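Local coordinates for Ice-binding protein isoform1a (Antarctomyces psychrotrophicus, PDB 7BWX) that binds ice, and is tuned to particular water molecules in the prism planes of the crystal, so probably limiting ice growth around its Antarctic fungus, at residues N95-G100 with W126-A131; T83-G88 with V101-S106; V153-G158 with S167-N172. The protein carries 1 engineered substitution. All blocks are in the same frame, centred on the assembly; numbering follows the deposited sequence.

Interaction 1 (N95-G100 with W126-A131); sequences NTFVAG and WVFQLA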
ATOM      1  N   ASN A  95       0.831  -5.687 -17.933  1.00 24.02           N
ATOM      2  CA  ASN A  95      -0.324  -6.585 -17.778  1.00 22.94           C
ATOM      3  C   ASN A  95      -1.580  -5.749 -17.542  1.00 23.89           C
ATOM      4  O   ASN A  95      -1.492  -4.602 -17.014  1.00 24.50           O
ATOM      5  CB  ASN A  95      -0.083  -7.573 -16.630  1.00 25.81           C
ATOM      6  CG  ASN A  95       1.010  -8.574 -16.944  1.00 31.16           C
ATOM      7  OD1 ASN A  95       0.830  -9.365 -17.856  1.00 34.28           O
ATOM      8  ND2 ASN A  95       2.127  -8.565 -16.224  1.00 27.05           N
ATOM      9  N   THR A  96      -2.708  -6.316 -17.919  1.00 21.95           N
ATOM     10  CA  THR A  96      -4.047  -5.835 -17.585  1.00 23.53           C
ATOM     11  C   THR A  96      -4.687  -6.935 -16.765  1.00 25.75           C
ATOM     12  O   THR A  96      -4.825  -8.030 -17.305  1.00 25.93           O
ATOM     13  CB  THR A  96      -4.827  -5.509 -18.868  1.00 26.84           C
ATOM     14  OG1 THR A  96      -4.095  -4.451 -19.496  1.00 26.60           O
ATOM     15  CG2 THR A  96      -6.263  -5.099 -18.601  1.00 28.49           C
ATOM     16  N   PHE A  97      -5.052  -6.671 -15.522  1.00 22.69           N
ATOM     17  CA  PHE A  97      -5.650  -7.689 -14.615  1.00 21.90           C
ATOM     18  C   PHE A  97      -7.087  -7.345 -14.267  1.00 21.57           C
ATOM     19  O   PHE A  97      -7.363  -6.261 -13.735  1.00 20.28           O
ATOM     20  CB  PHE A  97      -4.807  -7.831 -13.344  1.00 22.53           C
ATOM     21  CG  PHE A  97      -3.491  -8.509 -13.598  1.00 26.71           C
ATOM     22  CD1 PHE A  97      -3.354  -9.460 -14.611  1.00 30.87           C
ATOM     23  CD2 PHE A  97      -2.384  -8.226 -12.823  1.00 29.93           C
ATOM     24  CE1 PHE A  97      -2.134 -10.096 -14.838  1.00 32.35           C
ATOM     25  CE2 PHE A  97      -1.166  -8.860 -13.035  1.00 26.90           C
ATOM     26  CZ  PHE A  97      -1.039  -9.786 -14.043  1.00 31.67           C
ATOM     27  N   VAL A  98      -7.984  -8.298 -14.488  1.00 19.71           N
ATOM     28  CA  VAL A  98      -9.363  -8.241 -13.930  1.00 21.67           C
ATOM     29  C   VAL A  98      -9.311  -8.642 -12.448  1.00 19.32           C
ATOM     30  O   VAL A  98      -8.267  -9.143 -11.994  1.00 20.18           O
ATOM     31  CB  VAL A  98     -10.365  -9.077 -14.755  1.00 22.55           C
ATOM     32  CG1 VAL A  98     -10.485  -8.550 -16.197  1.00 25.91           C
ATOM     33  CG2 VAL A  98     -10.018 -10.544 -14.781  1.00 25.14           C
ATOM     34  N   ALA A  99     -10.418  -8.421 -11.753  1.00 23.70           N
ATOM     35  CA  ALA A  99     -10.620  -8.741 -10.330  1.00 22.56           C
ATOM     36  C   ALA A  99     -10.054 -10.132 -10.066  1.00 24.75           C
ATOM     37  O   ALA A  99     -10.288 -11.057 -10.849  1.00 20.07           O
ATOM     38  CB  ALA A  99     -12.061  -8.643  -9.945  1.00 23.46           C
ATOM     39  N   GLY A 100      -9.316 -10.295  -8.981  1.00 20.89           N
ATOM     40  CA  GLY A 100      -8.891 -11.641  -8.560  1.00 21.04           C
ATOM     41  C   GLY A 100      -7.984 -11.585  -7.343  1.00 20.09           C
ATOM     42  O   GLY A 100      -7.625 -10.482  -6.903  1.00 17.55           O
ATOM     43  N   TRP A 126      -9.067  -6.576  -6.075  1.00 18.23           N
ATOM     44  CA  TRP A 126      -7.744  -7.149  -6.365  1.00 17.08           C
ATOM     45  C   TRP A 126      -7.004  -7.381  -5.042  1.00 17.31           C
ATOM     46  O   TRP A 126      -6.849  -6.433  -4.234  1.00 16.61           O
ATOM     47  CB  TRP A 126      -6.895  -6.282  -7.272  1.00 17.42           C
ATOM     48  CG  TRP A 126      -7.423  -6.098  -8.655  1.00 19.37           C
ATOM     49  CD1 TRP A 126      -7.020  -6.715  -9.806  1.00 20.53           C
ATOM     50  CD2 TRP A 126      -8.482  -5.211  -9.015  1.00 18.14           C
ATOM     51  NE1 TRP A 126      -7.766  -6.257 -10.859  1.00 20.94           N
ATOM     52  CE2 TRP A 126      -8.653  -5.316 -10.405  1.00 20.61           C
ATOM     53  CE3 TRP A 126      -9.277  -4.340  -8.296  1.00 18.43           C
ATOM     54  CZ2 TRP A 126      -9.637  -4.586 -11.074  1.00 21.86           C
ATOM     55  CZ3 TRP A 126     -10.226  -3.598  -8.955  1.00 22.43           C
ATOM     56  CH2 TRP A 126     -10.407  -3.729 -10.325  1.00 20.33           C
ATOM     57  N   VAL A 127      -6.519  -8.594  -4.859  1.00 15.96           N
ATOM     58  CA  VAL A 127      -5.595  -8.926  -3.744  1.00 16.06           C
ATOM     59  C   VAL A 127      -4.369  -9.545  -4.389  1.00 17.29           C
ATOM     60  O   VAL A 127      -4.485 -10.634  -4.982  1.00 16.95           O
ATOM     61  CB  VAL A 127      -6.219  -9.850  -2.687  1.00 17.10           C
ATOM     62  CG1 VAL A 127      -5.212 -10.088  -1.585  1.00 17.93           C
ATOM     63  CG2 VAL A 127      -7.514  -9.334  -2.152  1.00 17.20           C
ATOM     64  N   PHE A 128      -3.246  -8.843  -4.320  1.00 16.39           N
ATOM     65  CA  PHE A 128      -1.950  -9.347  -4.753  1.00 16.10           C
ATOM     66  C   PHE A 128      -1.273  -9.971  -3.548  1.00 15.97           C
ATOM     67  O   PHE A 128      -0.834  -9.237  -2.665  1.00 15.97           O
ATOM     68  CB  PHE A 128      -1.173  -8.242  -5.439  1.00 16.89           C
ATOM     69  CG  PHE A 128      -1.805  -7.836  -6.751  1.00 17.09           C
ATOM     70  CD1 PHE A 128      -1.473  -8.489  -7.929  1.00 19.35           C
ATOM     71  CD2 PHE A 128      -2.703  -6.790  -6.803  1.00 19.13           C
ATOM     72  CE1 PHE A 128      -2.077  -8.137  -9.134  1.00 19.30           C
ATOM     73  CE2 PHE A 128      -3.281  -6.398  -8.002  1.00 21.08           C
ATOM     74  CZ  PHE A 128      -2.969  -7.084  -9.169  1.00 20.20           C
ATOM     75  N   GLN A 129      -1.101 -11.289  -3.612  1.00 15.64           N
ATOM     76  CA  GLN A 129      -0.429 -12.091  -2.561  1.00 16.39           C
ATOM     77  C   GLN A 129       1.015 -12.234  -2.999  1.00 16.00           C
ATOM     78  O   GLN A 129       1.315 -13.166  -3.817  1.00 16.50           O
ATOM     79  CB  GLN A 129      -1.124 -13.441  -2.349  1.00 15.47           C
ATOM     80  CG  GLN A 129      -2.590 -13.321  -1.995  1.00 16.39           C
ATOM     81  CD  GLN A 129      -3.209 -14.686  -1.835  1.00 18.64           C
ATOM     82  OE1 GLN A 129      -3.027 -15.549  -2.702  1.00 18.21           O
ATOM     83  NE2 GLN A 129      -3.961 -14.882  -0.762  1.00 15.96           N
ATOM     84  N   LEU A 130       1.866 -11.311  -2.563  1.00 15.35           N
ATOM     85  CA  LEU A 130       3.293 -11.278  -2.939  1.00 15.54           C
ATOM     86  C   LEU A 130       4.088 -11.940  -1.812  1.00 17.88           C
ATOM     87  O   LEU A 130       4.158 -11.399  -0.719  1.00 16.60           O
ATOM     88  CB  LEU A 130       3.710  -9.834  -3.217  1.00 16.04           C
ATOM     89  CG  LEU A 130       2.780  -9.058  -4.153  1.00 17.88           C
ATOM     90  CD1 LEU A 130       3.296  -7.659  -4.436  1.00 19.63           C
ATOM     91  CD2 LEU A 130       2.558  -9.790  -5.472  1.00 17.46           C
ATOM     92  N   ALA A 131       4.569 -13.157  -2.025  1.00 17.35           N
ATOM     93  CA  ALA A 131       5.163 -13.942  -0.928  1.00 17.78           C
ATOM     94  C   ALA A 131       6.362 -13.211  -0.315  1.00 18.55           C
ATOM     95  O   ALA A 131       6.582 -13.441   0.864  1.00 18.63           O
ATOM     96  CB  ALA A 131       5.556 -15.325  -1.379  1.00 20.69           C
TER
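Trp126 reaches from its strand into the turn formed by Phe97, Val98, Ala99 and Gly100. From CB, CG stands anti to the carbonyl carbon (chi1 -65°), and the indole beyond it lies within the turn. CD1 comes 3.5 Å from Val98 O. One atom further, NE1 donates to Phe97 O at 2.9 Å; the acceptor lies in the ring plane, whereas the N-H arrives well above the plane of the carbonyl. CE2 and CZ2 then run past the backbone, CE2 3.8 Å from Ala99 N. Ala99 CA sits over one face of the indole, 4.0 Å from the centroid of the five-membered ring, a CH-pi contact. In this right-handed beta-helix the turn carries the chain from one face of a coil to the next, and at Gly100 it enters a strand that runs parallel to 126-130. Val127 N donates to Gly100 O at 3.0 Å, tying the strands where Gly100 pairs with Trp126. Alongside, the rings of Phe97 and Phe128 cross obliquely, CD2 of Phe97 touching CE1 of Phe128 at 3.7 Å, at that ring's edge. Tyr102, whose hydroxyl is hydrogen-bonded to Val98 O, stacks on Phe97 and meets the Phe128 ring at a shallow angle.

Interaction 2 (T83-G88 with V101-S106); sequences TVDQAG and VYKYDS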
ATOM      1  N   THR A  83      -7.302 -16.994  -6.974  1.00 24.71           N
ATOM      2  CA  THR A  83      -8.098 -17.268  -8.183  1.00 25.42           C
ATOM      3  C   THR A  83      -7.142 -17.380  -9.360  1.00 27.93           C
ATOM      4  O   THR A  83      -7.550 -17.979 -10.341  1.00 26.92           O
ATOM      5  CB  THR A  83      -9.154 -16.191  -8.430  1.00 26.22           C
ATOM      6  OG1 THR A  83      -8.483 -14.945  -8.658  1.00 22.60           O
ATOM      7  CG2 THR A  83     -10.138 -16.123  -7.285  1.00 26.83           C
ATOM      8  N   VAL A  84      -5.947 -16.789  -9.281  1.00 25.03           N
ATOM      9  CA  VAL A  84      -4.911 -16.882 -10.342  1.00 24.17           C
ATOM     10  C   VAL A  84      -3.579 -17.193  -9.684  1.00 25.20           C
ATOM     11  O   VAL A  84      -3.068 -16.355  -8.876  1.00 23.15           O
ATOM     12  CB  VAL A  84      -4.810 -15.588 -11.165  1.00 25.05           C
ATOM     13  CG1 VAL A  84      -3.732 -15.687 -12.223  1.00 26.05           C
ATOM     14  CG2 VAL A  84      -6.138 -15.160 -11.766  1.00 27.06           C
ATOM     15  N   ASP A  85      -2.985 -18.319 -10.045  1.00 23.38           N
ATOM     16  CA  ASP A  85      -1.659 -18.710  -9.542  1.00 25.33           C
ATOM     17  C   ASP A  85      -0.609 -18.264 -10.554  1.00 27.25           C
ATOM     18  O   ASP A  85      -0.599 -18.846 -11.640  1.00 27.97           O
ATOM     19  CB  ASP A  85      -1.634 -20.213  -9.269  1.00 32.25           C
ATOM     20  CG  ASP A  85      -0.324 -20.734  -8.715  1.00 36.63           C
ATOM     21  OD1 ASP A  85       0.607 -19.944  -8.515  1.00 35.46           O
ATOM     22  OD2 ASP A  85      -0.251 -21.950  -8.494  1.00 45.80           O
ATOM     23  N   GLN A  86       0.248 -17.297 -10.197  1.00 21.92           N
ATOM     24  CA  GLN A  86       1.270 -16.703 -11.093  1.00 22.65           C
ATOM     25  C   GLN A  86       2.584 -17.379 -10.778  1.00 22.77           C
ATOM     26  O   GLN A  86       3.585 -17.071 -11.436  1.00 23.89           O
ATOM     27  CB  GLN A  86       1.350 -15.180 -10.967  1.00 23.02           C
ATOM     28  CG  GLN A  86       0.054 -14.443 -11.209  1.00 23.55           C
ATOM     29  CD  GLN A  86      -0.352 -14.385 -12.662  1.00 30.32           C
ATOM     30  OE1 GLN A  86      -0.456 -15.431 -13.302  1.00 28.00           O
ATOM     31  NE2 GLN A  86      -0.680 -13.187 -13.147  1.00 24.48           N
ATOM     32  N   ALA A  87       2.576 -18.295  -9.806  1.00 26.08           N
ATOM     33  CA  ALA A  87       3.764 -19.081  -9.426  1.00 24.53           C
ATOM     34  C   ALA A  87       5.012 -18.180  -9.406  1.00 24.64           C
ATOM     35  O   ALA A  87       5.010 -17.230  -8.624  1.00 24.22           O
ATOM     36  CB  ALA A  87       3.866 -20.279 -10.346  1.00 27.20           C
ATOM     37  N   GLY A  88       6.081 -18.479 -10.149  1.00 21.59           N
ATOM     38  CA  GLY A  88       7.376 -17.779 -10.051  1.00 22.51           C
ATOM     39  C   GLY A  88       7.444 -16.533 -10.955  1.00 21.19           C
ATOM     40  O   GLY A  88       8.568 -16.005 -11.137  1.00 23.42           O
ATOM     41  N   VAL A 101      -7.665 -12.760  -6.818  1.00 19.95           N
ATOM     42  CA  VAL A 101      -6.603 -12.997  -5.818  1.00 18.99           C
ATOM     43  C   VAL A 101      -5.465 -13.629  -6.591  1.00 19.01           C
ATOM     44  O   VAL A 101      -5.598 -14.813  -7.050  1.00 20.71           O
ATOM     45  CB  VAL A 101      -7.157 -13.855  -4.663  1.00 18.26           C
ATOM     46  CG1 VAL A 101      -6.149 -14.040  -3.530  1.00 19.22           C
ATOM     47  CG2 VAL A 101      -8.449 -13.258  -4.150  1.00 18.96           C
ATOM     48  N   TYR A 102      -4.393 -12.880  -6.783  1.00 17.51           N
ATOM     49  CA  TYR A 102      -3.230 -13.276  -7.609  1.00 19.19           C
ATOM     50  C   TYR A 102      -2.098 -13.691  -6.674  1.00 21.82           C
ATOM     51  O   TYR A 102      -1.632 -12.846  -5.842  1.00 19.08           O
ATOM     52  CB  TYR A 102      -2.780 -12.101  -8.478  1.00 20.35           C
ATOM     53  CG  TYR A 102      -3.770 -11.735  -9.552  1.00 21.28           C
ATOM     54  CD1 TYR A 102      -4.886 -10.975  -9.296  1.00 21.84           C
ATOM     55  CD2 TYR A 102      -3.576 -12.157 -10.858  1.00 23.82           C
ATOM     56  CE1 TYR A 102      -5.790 -10.642 -10.296  1.00 22.23           C
ATOM     57  CE2 TYR A 102      -4.504 -11.910 -11.852  1.00 22.63           C
ATOM     58  CZ  TYR A 102      -5.598 -11.127 -11.579  1.00 25.02           C
ATOM     59  OH  TYR A 102      -6.499 -10.876 -12.576  1.00 25.37           O
ATOM     60  N   LYS A 103      -1.671 -14.945  -6.781  1.00 20.27           N
ATOM     61  CA  LYS A 103      -0.586 -15.511  -5.949  1.00 21.08           C
ATOM     62  C   LYS A 103       0.729 -15.428  -6.694  1.00 19.53           C
ATOM     63  O   LYS A 103       0.878 -16.042  -7.806  1.00 19.94           O
ATOM     64  CB  LYS A 103      -0.957 -16.939  -5.532  1.00 24.80           C
ATOM     65  CG  LYS A 103       0.130 -17.732  -4.824  1.00 31.77           C
ATOM     66  CD  LYS A 103      -0.396 -19.036  -4.205  1.00 38.55           C
ATOM     67  CE  LYS A 103      -0.369 -20.212  -5.150  1.00 47.43           C
ATOM     68  NZ  LYS A 103       1.027 -20.603  -5.486  1.00 51.00           N
ATOM     69  N   TYR A 104       1.709 -14.783  -6.081  1.00 17.28           N
ATOM     70  CA  TYR A 104       3.102 -14.736  -6.550  1.00 17.24           C
ATOM     71  C   TYR A 104       4.005 -15.351  -5.494  1.00 19.93           C
ATOM     72  O   TYR A 104       4.042 -14.826  -4.325  1.00 19.71           O
ATOM     73  CB  TYR A 104       3.526 -13.302  -6.868  1.00 18.70           C
ATOM     74  CG  TYR A 104       2.829 -12.698  -8.067  1.00 19.33           C
ATOM     75  CD1 TYR A 104       1.559 -12.162  -7.971  1.00 18.92           C
ATOM     76  CD2 TYR A 104       3.450 -12.664  -9.299  1.00 19.81           C
ATOM     77  CE1 TYR A 104       0.903 -11.610  -9.060  1.00 20.69           C
ATOM     78  CE2 TYR A 104       2.822 -12.098 -10.401  1.00 21.11           C
ATOM     79  CZ  TYR A 104       1.543 -11.587 -10.288  1.00 21.27           C
ATOM     80  OH  TYR A 104       0.961 -11.017 -11.381  1.00 20.56           O
ATOM     81  N   ASP A 105       4.802 -16.355  -5.882  1.00 19.56           N
ATOM     82  CA  ASP A 105       5.628 -17.112  -4.916  1.00 22.56           C
ATOM     83  C   ASP A 105       6.969 -16.457  -4.678  1.00 21.88           C
ATOM     84  O   ASP A 105       7.644 -16.872  -3.742  1.00 21.64           O
ATOM     85  CB  ASP A 105       5.927 -18.525  -5.395  1.00 26.98           C
ATOM     86  CG  ASP A 105       4.691 -19.314  -5.729  1.00 32.49           C
ATOM     87  OD1 ASP A 105       3.665 -19.130  -5.032  1.00 34.20           O
ATOM     88  OD2 ASP A 105       4.785 -20.134  -6.687  1.00 42.11           O
ATOM     89  N   SER A 106       7.407 -15.506  -5.488  1.00 19.79           N
ATOM     90  CA  SER A 106       8.756 -14.957  -5.281  1.00 22.60           C
ATOM     91  C   SER A 106       8.746 -13.428  -5.481  1.00 18.14           C
ATOM     92  O   SER A 106       7.658 -12.875  -5.653  1.00 18.96           O
ATOM     93  CB  SER A 106       9.696 -15.741  -6.179  1.00 30.36           C
ATOM     94  OG  SER A 106       9.407 -15.470  -7.537  1.00 39.03           O
TER
HETATM   95  O   HOH W   1       6.526 -14.936  -8.227  1.00 21.64           O
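OD1 of Asp85 is gripped from two opposite faces of its carboxylate plane: Lys103 NZ comes across from the neighbouring strand at 3.1 Å, and Ala87 N closes an Asx turn at 2.9 Å. Bends at chi3 (88°) and chi4 (67°) put NZ where it also meets Asp105 OD1, on the syn lone pair of that oxygen. One cation thus serves two carboxylates and probably offsets the repulsion between them. On the side of the sheet away from this network, Val84 and Tyr102 lie side by side, CG2 of the valine 3.6 Å from CE2 of the ring. Gln86 packs next to them. Its CG is anti to the carbonyl carbon (chi1 -56°) and lies over a face of Tyr104, as does CB, which is 3.6 Å from the ring centroid. The chain then bends, and NE2 donates to Tyr104 OH at 3.2 Å, with NE2 also at the edge of the Tyr102 ring. An alanine in place of Tyr104 would probably leave Gln86 NE2 without this acceptor and open a gap beneath Gln86 CB and CG, setting the amide free to turn. Backbone bonds stitch the strands: Val101 O accepts from both Thr83 N and Val84 N, and the threonine side chain answers, Thr83 OG1 accepting from Val101 N at 3.0 Å. Further on come Lys103 N to Val84 O, Gln86 N to Lys103 O and Asp105 N to Ala87 O. A water lies between Ala87 O and Ser106 N, at the edge of the Tyr104 ring. Val84 pairs with Tyr102 and Asp85 with Lys103, but the register shifts by one residue at Gln86 and Ala87. Strand 84-85 pairs in this sheet with 100-104 alone, making this the edge strand pair of a right-handed beta-helix face.

Interaction 3 (V153-G158 with S167-N172); sequences VFWIVG and SHLEGN
The indole of Trp155 is presented to the 167-172 segment in two ways, by its edge to Glu170 and by a face to Leu169. NE1 donates to Glu170 O at 2.9 Å, nearly straight (172°) and in the plane of the ring. CD1 of Leu169 lies over the five-membered ring, 4.3 Å from its centroid and offset toward the rim, while CD2 meets Trp155 CD1. Beyond Gly171, Asn172 and Phe154 run side by side and point the same way, their amide and ring planes 39° apart, with ND2 of the asparagine 3.5 Å from CE1 of the phenylalanine. Two backbone bonds flank Phe154: Asn172 N to Val153 O at 2.9 Å and Trp155 N to Asn172 O at 2.8 Å. Gly171 fits because a CB there would collide with Val153 CG1 and Trp155 NE1, and its backbone angles would also jam that atom against the preceding carbonyl oxygen. Strand 168-170 makes an angle of 110° with strand 153-157; after the corner the chain runs parallel to the latter. The corner between two faces, with a buried tryptophan tied to the backbone of the next coil, fits the right-handed beta-solenoid fold.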
ATOM      1  N   VAL A 153      -8.136  -2.334  -4.028  1.00 14.94           N
ATOM      2  CA  VAL A 153      -6.860  -2.933  -4.440  1.00 15.13           C
ATOM      3  C   VAL A 153      -5.997  -3.100  -3.197  1.00 16.14           C
ATOM      4  O   VAL A 153      -5.854  -2.116  -2.466  1.00 15.05           O
ATOM      5  CB  VAL A 153      -6.195  -2.014  -5.473  1.00 15.45           C
ATOM      6  CG1 VAL A 153      -4.830  -2.531  -5.835  1.00 15.46           C
ATOM      7  CG2 VAL A 153      -7.083  -1.848  -6.698  1.00 16.38           C
ATOM      8  N   PHE A 154      -5.484  -4.304  -2.967  1.00 15.35           N
ATOM      9  CA  PHE A 154      -4.667  -4.674  -1.782  1.00 15.16           C
ATOM     10  C   PHE A 154      -3.383  -5.330  -2.262  1.00 15.46           C
ATOM     11  O   PHE A 154      -3.425  -6.371  -2.979  1.00 16.32           O
ATOM     12  CB  PHE A 154      -5.486  -5.609  -0.889  1.00 16.41           C
ATOM     13  CG  PHE A 154      -6.782  -4.988  -0.456  1.00 17.17           C
ATOM     14  CD1 PHE A 154      -6.827  -4.190   0.675  1.00 17.62           C
ATOM     15  CD2 PHE A 154      -7.939  -5.183  -1.182  1.00 17.08           C
ATOM     16  CE1 PHE A 154      -8.010  -3.596   1.084  1.00 18.58           C
ATOM     17  CE2 PHE A 154      -9.118  -4.569  -0.785  1.00 17.44           C
ATOM     18  CZ  PHE A 154      -9.155  -3.783   0.347  1.00 18.42           C
ATOM     19  N   TRP A 155      -2.270  -4.720  -1.906  1.00 13.77           N
ATOM     20  CA  TRP A 155      -0.910  -5.235  -2.130  1.00 13.58           C
ATOM     21  C   TRP A 155      -0.439  -5.888  -0.818  1.00 14.00           C
ATOM     22  O   TRP A 155      -0.122  -5.160   0.129  1.00 14.42           O
ATOM     23  CB  TRP A 155       0.031  -4.108  -2.543  1.00 13.49           C
ATOM     24  CG  TRP A 155      -0.445  -3.405  -3.767  1.00 15.91           C
ATOM     25  CD1 TRP A 155      -1.195  -2.258  -3.853  1.00 17.45           C
ATOM     26  CD2 TRP A 155      -0.293  -3.891  -5.104  1.00 16.52           C
ATOM     27  NE1 TRP A 155      -1.458  -1.973  -5.167  1.00 18.91           N
ATOM     28  CE2 TRP A 155      -0.907  -2.950  -5.957  1.00 17.11           C
ATOM     29  CE3 TRP A 155       0.398  -4.974  -5.655  1.00 17.98           C
ATOM     30  CZ2 TRP A 155      -0.930  -3.120  -7.341  1.00 18.70           C
ATOM     31  CZ3 TRP A 155       0.349  -5.159  -7.014  1.00 18.28           C
ATOM     32  CH2 TRP A 155      -0.321  -4.245  -7.839  1.00 19.59           C
ATOM     33  N   ILE A 156      -0.548  -7.201  -0.725  1.00 14.84           N
ATOM     34  CA  ILE A 156      -0.201  -7.961   0.510  1.00 12.39           C
ATOM     35  C   ILE A 156       1.246  -8.385   0.353  1.00 13.03           C
ATOM     36  O   ILE A 156       1.549  -9.353  -0.439  1.00 14.14           O
ATOM     37  CB  ILE A 156      -1.156  -9.139   0.751  1.00 12.76           C
ATOM     38  CG1 ILE A 156      -2.619  -8.728   0.671  1.00 12.65           C
ATOM     39  CG2 ILE A 156      -0.825  -9.802   2.079  1.00 14.48           C
ATOM     40  CD1 ILE A 156      -3.027  -7.666   1.644  1.00 14.52           C
ATOM     41  N   VAL A 157       2.142  -7.579   0.911  1.00 11.86           N
ATOM     42  CA  VAL A 157       3.594  -7.725   0.669  1.00 13.31           C
ATOM     43  C   VAL A 157       4.191  -8.582   1.798  1.00 13.57           C
ATOM     44  O   VAL A 157       4.229  -8.106   2.984  1.00 12.90           O
ATOM     45  CB  VAL A 157       4.245  -6.353   0.552  1.00 12.61           C
ATOM     46  CG1 VAL A 157       5.742  -6.464   0.357  1.00 12.91           C
ATOM     47  CG2 VAL A 157       3.620  -5.523  -0.583  1.00 14.72           C
ATOM     48  N   GLY A 158       4.686  -9.767   1.427  1.00 15.46           N
ATOM     49  CA  GLY A 158       5.113 -10.827   2.357  1.00 14.59           C
ATOM     50  C   GLY A 158       6.330 -10.423   3.164  1.00 14.79           C
ATOM     51  O   GLY A 158       6.423 -10.864   4.329  1.00 14.95           O
ATOM     52  N   SER A 167       7.478   6.993  -9.070  1.00 16.10           N
ATOM     53  CA  SER A 167       6.472   5.962  -9.379  1.00 15.09           C
ATOM     54  C   SER A 167       5.104   6.400  -8.875  1.00 14.54           C
ATOM     55  O   SER A 167       5.021   7.317  -8.038  1.00 14.32           O
ATOM     56  CB  SER A 167       6.835   4.617  -8.762  1.00 16.66           C
ATOM     57  OG  SER A 167       6.827   4.703  -7.343  1.00 15.05           O
ATOM     58  N   HIS A 168       4.068   5.752  -9.363  1.00 12.67           N
ATOM     59  CA  HIS A 168       2.686   5.986  -8.939  1.00 12.77           C
ATOM     60  C   HIS A 168       2.018   4.656  -8.646  1.00 13.70           C
ATOM     61  O   HIS A 168       2.079   3.753  -9.472  1.00 14.18           O
ATOM     62  CB  HIS A 168       1.894   6.784  -9.976  1.00 13.02           C
ATOM     63  CG  HIS A 168       0.499   7.010  -9.526  1.00 13.27           C
ATOM     64  ND1 HIS A 168       0.221   7.876  -8.487  1.00 13.78           N
ATOM     65  CD2 HIS A 168      -0.672   6.407  -9.855  1.00 14.32           C
ATOM     66  CE1 HIS A 168      -1.079   7.841  -8.240  1.00 13.29           C
ATOM     67  NE2 HIS A 168      -1.659   6.969  -9.090  1.00 13.79           N
ATOM     68  N   LEU A 169       1.394   4.554  -7.471  1.00 14.22           N
ATOM     69  CA  LEU A 169       0.682   3.328  -7.058  1.00 14.44           C
ATOM     70  C   LEU A 169      -0.742   3.692  -6.679  1.00 13.82           C
ATOM     71  O   LEU A 169      -1.002   4.817  -6.154  1.00 13.46           O
ATOM     72  CB  LEU A 169       1.437   2.657  -5.913  1.00 15.89           C
ATOM     73  CG  LEU A 169       0.821   1.379  -5.353  1.00 17.50           C
ATOM     74  CD1 LEU A 169       1.889   0.399  -4.915  1.00 18.55           C
ATOM     75  CD2 LEU A 169      -0.077   1.701  -4.154  1.00 18.49           C
ATOM     76  N   GLU A 170      -1.633   2.782  -7.020  1.00 12.98           N
ATOM     77  CA  GLU A 170      -3.027   2.792  -6.596  1.00 13.66           C
ATOM     78  C   GLU A 170      -3.164   1.579  -5.671  1.00 14.54           C
ATOM     79  O   GLU A 170      -2.741   0.468  -6.055  1.00 15.43           O
ATOM     80  CB  GLU A 170      -3.975   2.718  -7.801  1.00 14.80           C
ATOM     81  CG  GLU A 170      -3.811   3.891  -8.793  1.00 15.22           C
ATOM     82  CD  GLU A 170      -4.599   5.138  -8.453  1.00 16.65           C
ATOM     83  OE1 GLU A 170      -5.558   5.019  -7.654  1.00 20.84           O
ATOM     84  OE2 GLU A 170      -4.288   6.230  -8.980  1.00 19.14           O
ATOM     85  N   GLY A 171      -3.761   1.800  -4.515  1.00 12.40           N
ATOM     86  CA  GLY A 171      -4.169   0.703  -3.644  1.00 14.19           C
ATOM     87  C   GLY A 171      -3.574   0.761  -2.240  1.00 14.76           C
ATOM     88  O   GLY A 171      -2.806   1.672  -1.934  1.00 14.32           O
ATOM     89  N   ASN A 172      -3.997  -0.204  -1.422  1.00 14.51           N
ATOM     90  CA  ASN A 172      -3.600  -0.351   0.006  1.00 15.08           C
ATOM     91  C   ASN A 172      -2.413  -1.309   0.071  1.00 14.43           C
ATOM     92  O   ASN A 172      -2.548  -2.468  -0.309  1.00 15.57           O
ATOM     93  CB  ASN A 172      -4.813  -0.806   0.812  1.00 16.41           C
ATOM     94  CG  ASN A 172      -5.966   0.167   0.719  1.00 18.27           C
ATOM     95  OD1 ASN A 172      -5.820   1.338   1.077  1.00 20.11           O
ATOM     96  ND2 ASN A 172      -7.114  -0.312   0.262  1.00 19.24           N
TER

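All three contacts reach one parallel face: interactions 2, 1 and 3 join strand 84-85 to 100-104, 100-104 to 126-130 and 153-157 to 172-175. Interactions 1 and 2 interlock along the chain, with centres about 8 Å apart; Gln129 N probably bonds to Tyr102 O at 2.8 Å, and Phe97 CE2 packs against Tyr104 OH at 3.5 Å. Interaction 3 follows in series, its centre about 10 Å from that of interaction 1, which it meets where Phe128 CG lies 3.4 Å from Trp155 CZ3. Interactions 2 and 3 do not touch (nearest atoms about 7 Å apart). Burial rises from interaction 2, where a sulfate near Ser106 probably comes from the crystallisation liquor, to interaction 3.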